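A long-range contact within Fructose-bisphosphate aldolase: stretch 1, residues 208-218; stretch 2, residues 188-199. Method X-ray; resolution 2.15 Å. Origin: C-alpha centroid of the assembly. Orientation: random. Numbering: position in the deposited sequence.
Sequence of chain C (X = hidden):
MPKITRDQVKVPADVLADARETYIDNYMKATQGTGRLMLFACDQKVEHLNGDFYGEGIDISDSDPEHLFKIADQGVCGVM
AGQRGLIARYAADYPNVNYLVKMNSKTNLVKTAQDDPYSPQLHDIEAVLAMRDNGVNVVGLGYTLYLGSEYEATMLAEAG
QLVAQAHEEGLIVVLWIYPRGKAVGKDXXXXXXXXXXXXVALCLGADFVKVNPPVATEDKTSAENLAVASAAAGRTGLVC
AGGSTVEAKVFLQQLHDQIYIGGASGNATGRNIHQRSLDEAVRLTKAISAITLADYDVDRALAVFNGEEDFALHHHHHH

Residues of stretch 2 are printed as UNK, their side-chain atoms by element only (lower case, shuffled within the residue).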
# COMPACT_ATOMS: atom_id res chain seq x y z
N PHE C 208 -21.67 0.97 -19.47
CA PHE C 208 -22.98 1.06 -18.84
C PHE C 208 -22.84 1.46 -17.38
O PHE C 208 -21.83 1.16 -16.74
CB PHE C 208 -23.73 -0.28 -18.94
CG PHE C 208 -24.08 -0.67 -20.35
CD1 PHE C 208 -25.23 -0.17 -20.96
CD2 PHE C 208 -23.26 -1.53 -21.07
CE1 PHE C 208 -25.55 -0.52 -22.26
CE2 PHE C 208 -23.58 -1.89 -22.37
CZ PHE C 208 -24.72 -1.39 -22.97
N VAL C 209 -23.87 2.13 -16.86
CA VAL C 209 -23.92 2.51 -15.46
C VAL C 209 -25.25 2.05 -14.86
O VAL C 209 -26.32 2.31 -15.41
CB VAL C 209 -23.71 4.03 -15.23
CG1 VAL C 209 -24.66 4.87 -16.08
CG2 VAL C 209 -23.83 4.39 -13.76
N LYS C 210 -25.16 1.33 -13.74
CA LYS C 210 -26.34 0.90 -13.01
C LYS C 210 -26.56 1.81 -11.81
O LYS C 210 -25.69 1.94 -10.96
CB LYS C 210 -26.21 -0.59 -12.60
CG LYS C 210 -27.02 -1.06 -11.40
CD LYS C 210 -28.52 -0.86 -11.51
CE LYS C 210 -29.22 -1.49 -10.31
NZ LYS C 210 -30.24 -0.61 -9.69
N VAL C 211 -27.73 2.44 -11.76
CA VAL C 211 -28.10 3.34 -10.66
C VAL C 211 -29.44 2.92 -10.07
O VAL C 211 -30.17 2.13 -10.66
CB VAL C 211 -28.21 4.82 -11.13
CG1 VAL C 211 -26.85 5.37 -11.55
CG2 VAL C 211 -29.23 4.97 -12.25
N ASN C 212 -29.76 3.44 -8.89
CA ASN C 212 -31.10 3.32 -8.33
C ASN C 212 -32.06 4.22 -9.08
O ASN C 212 -31.65 5.26 -9.61
CB ASN C 212 -31.10 3.71 -6.86
CG ASN C 212 -30.51 2.65 -5.97
OD1 ASN C 212 -30.80 1.46 -6.13
ND2 ASN C 212 -29.68 3.07 -5.02
N PRO C 213 -33.36 3.84 -9.13
CA PRO C 213 -34.33 4.81 -9.63
C PRO C 213 -34.44 5.99 -8.65
O PRO C 213 -34.46 5.78 -7.44
CB PRO C 213 -35.64 4.01 -9.67
CG PRO C 213 -35.43 2.88 -8.71
CD PRO C 213 -33.98 2.55 -8.79
N PRO C 214 -34.46 7.23 -9.18
CA PRO C 214 -34.67 8.39 -8.32
C PRO C 214 -36.11 8.47 -7.82
O PRO C 214 -37.02 7.97 -8.48
CB PRO C 214 -34.37 9.58 -9.24
CG PRO C 214 -34.61 9.06 -10.62
CD PRO C 214 -34.21 7.61 -10.58
N VAL C 215 -36.31 9.09 -6.66
CA VAL C 215 -37.67 9.32 -6.15
C VAL C 215 -38.45 10.27 -7.06
O VAL C 215 -37.87 11.08 -7.80
CB VAL C 215 -37.67 9.89 -4.70
CG1 VAL C 215 -37.13 8.86 -3.71
CG2 VAL C 215 -36.89 11.20 -4.61
N ALA C 216 -39.78 10.15 -7.02
CA ALA C 216 -40.66 11.13 -7.64
C ALA C 216 -40.59 12.42 -6.83
O ALA C 216 -40.35 12.39 -5.62
CB ALA C 216 -42.08 10.61 -7.69
N THR C 217 -40.78 13.54 -7.51
CA THR C 217 -40.87 14.84 -6.86
C THR C 217 -42.20 15.50 -7.24
O THR C 217 -42.96 14.95 -8.04
CB THR C 217 -39.68 15.75 -7.24
OG1 THR C 217 -39.50 15.75 -8.67
CG2 THR C 217 -38.39 15.26 -6.59
N GLU C 218 -42.49 16.66 -6.65
CA GLU C 218 -43.70 17.41 -7.00
C GLU C 218 -43.76 17.68 -8.50
O GLU C 218 -44.80 17.54 -9.13
CB GLU C 218 -43.77 18.74 -6.23
CG GLU C 218 -43.52 18.64 -4.73
CD GLU C 218 -44.58 17.85 -3.97
OE1 GLU C 218 -45.76 17.86 -4.39
OE2 GLU C 218 -44.24 17.24 -2.94
N UNK C 188 -29.75 9.71 -0.83
CA UNK C 188 -29.40 8.51 -1.61
C UNK C 188 -30.08 8.42 -2.98
O UNK C 188 -29.44 8.09 -3.98
c UNK C 188 -29.69 7.24 -0.81
c UNK C 188 -28.61 5.14 0.12
o UNK C 188 -29.64 4.73 0.68
o UNK C 188 -27.69 4.38 -0.25
c UNK C 188 -28.47 6.63 -0.14
N UNK C 189 -31.38 8.71 -3.02
CA UNK C 189 -32.16 8.54 -4.24
C UNK C 189 -32.80 9.84 -4.74
O UNK C 189 -33.78 9.82 -5.49
c UNK C 189 -32.85 3.66 -3.25
n UNK C 189 -33.75 2.63 -2.68
c UNK C 189 -33.55 5.00 -3.40
c UNK C 189 -32.56 6.06 -3.84
c UNK C 189 -33.20 7.42 -4.04
N UNK C 190 -32.22 10.97 -4.33
CA UNK C 190 -32.60 12.26 -4.89
C UNK C 190 -32.22 12.28 -6.37
O UNK C 190 -31.23 11.67 -6.77
c UNK C 190 -31.91 13.40 -4.14
N UNK C 191 -33.03 12.97 -7.20
CA UNK C 191 -32.74 13.07 -8.64
C UNK C 191 -31.31 13.55 -8.96
O UNK C 191 -30.68 12.98 -9.86
c UNK C 191 -34.93 13.91 -8.20
c UNK C 191 -33.78 14.09 -9.13
c UNK C 191 -34.34 13.57 -6.86
N UNK C 192 -30.82 14.55 -8.24
CA UNK C 192 -29.47 15.10 -8.47
C UNK C 192 -28.38 14.09 -8.13
O UNK C 192 -27.34 14.04 -8.78
o UNK C 192 -29.46 16.16 -6.28
c UNK C 192 -30.10 17.54 -8.16
c UNK C 192 -29.21 16.39 -7.67
N UNK C 193 -28.63 13.29 -7.09
CA UNK C 193 -27.69 12.25 -6.68
C UNK C 193 -27.54 11.19 -7.76
O UNK C 193 -26.42 10.79 -8.10
c UNK C 193 -27.17 10.52 -4.92
c UNK C 193 -28.15 11.60 -5.36
o UNK C 193 -28.25 12.60 -4.34
N UNK C 194 -28.68 10.74 -8.31
CA UNK C 194 -28.71 9.73 -9.35
C UNK C 194 -28.05 10.25 -10.63
O UNK C 194 -27.31 9.53 -11.30
c UNK C 194 -30.07 7.60 -7.65
c UNK C 194 -30.82 8.72 -8.35
c UNK C 194 -30.20 8.24 -10.77
c UNK C 194 -30.15 9.26 -9.63
N UNK C 195 -28.33 11.52 -10.96
CA UNK C 195 -27.73 12.16 -12.13
C UNK C 195 -26.22 12.31 -11.97
O UNK C 195 -25.47 12.05 -12.92
c UNK C 195 -28.39 13.50 -12.39
N UNK C 196 -25.78 12.70 -10.78
CA UNK C 196 -24.36 12.82 -10.46
C UNK C 196 -23.62 11.50 -10.64
O UNK C 196 -22.57 11.45 -11.28
N UNK C 197 -24.20 10.44 -10.08
CA UNK C 197 -23.66 9.09 -10.17
C UNK C 197 -23.52 8.65 -11.63
O UNK C 197 -22.49 8.10 -12.02
c UNK C 197 -24.54 8.11 -9.40
N UNK C 198 -24.55 8.91 -12.42
CA UNK C 198 -24.55 8.57 -13.84
C UNK C 198 -23.44 9.28 -14.61
O UNK C 198 -22.78 8.68 -15.45
c UNK C 198 -25.91 8.88 -14.45
N UNK C 199 -23.23 10.56 -14.30
CA UNK C 199 -22.17 11.35 -14.94
C UNK C 199 -20.76 10.88 -14.61
O UNK C 199 -19.86 10.93 -15.46
O HOH W 1 -28.47 5.77 -5.09

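Position 188 carries three carbons, the third holding two oxygens: a carboxylate on a two-carbon stem, hence E188. Its side chain stays off stretch 1, but its backbone O accepts from water 1 at 2.7 Å, and that water accepts from N212 ND2 at 3.0 Å.

Position 189 has four carbons in a row ending in nitrogen, all in extended wells after the first torsion, so it is K189. The chain lies along N212, with CE 3.7 Å from N212 ND2, and CB sits 4.0 Å from P213 O. This contact uses the aliphatic stem.

Position 190 has one carbon, pointing away from stretch 1: A190, the N-cap residue.

At 191, three carbons close a ring onto the backbone N, which makes it P191. It opens the helix, where the lack of an N-H costs no helical bond, and its CG lies 4.0 Å from T217 CG2 while its CD meets V215 CG2 at 4.1 Å.

Positions 192 and 193 each show one carbon bearing an oxygen and a carbon, the threonine pattern. T192 points away and T193 is out of reach.

Position 194 has four carbons, forked at the first, with one arm two carbons long: I194. Its CG2 packs on V211 CG2 at 3.7 Å, its CG1 on P214 CB at 3.8 Å, and its CD1 comes to 3.4 Å from N212 O.

Position 195, with one carbon directed away, is A195. Position 196 has no side-chain atom and is G196; an ideal CB there would be crowded by T192 O at 3.2 Å.

Position 197 has one carbon, pointing toward stretch 1, 4.2 Å from V211 CG1: A197. Position 198 also has one, 4.5 Å from V209 CG1, and is A198; its CA is 4.2 Å from V209 CG2. Position 199 has none: G199, free of contact.

The contact joins one polar anchor to a strip of apolar packing. V215 N donates to K189 O at 2.9 Å with an angle of 165°, the one direct hydrogen bond between the stretches, and P214 CA approaches the same K189 O at 3.3 Å in a CA-H...O contact. This pins the loop just before the helix. From there P191, I194, A197 and A198 meet T217, V215, P214, V211 and V209 in turn, the helix running back along stretch 1. The rule to read is one of graded size: I194 covers the middle, while single-carbon side chains let the backbone near A198 come close to the valines of stretch 1.

Stretch 2 (188-199) EKAPTTIAGAAG
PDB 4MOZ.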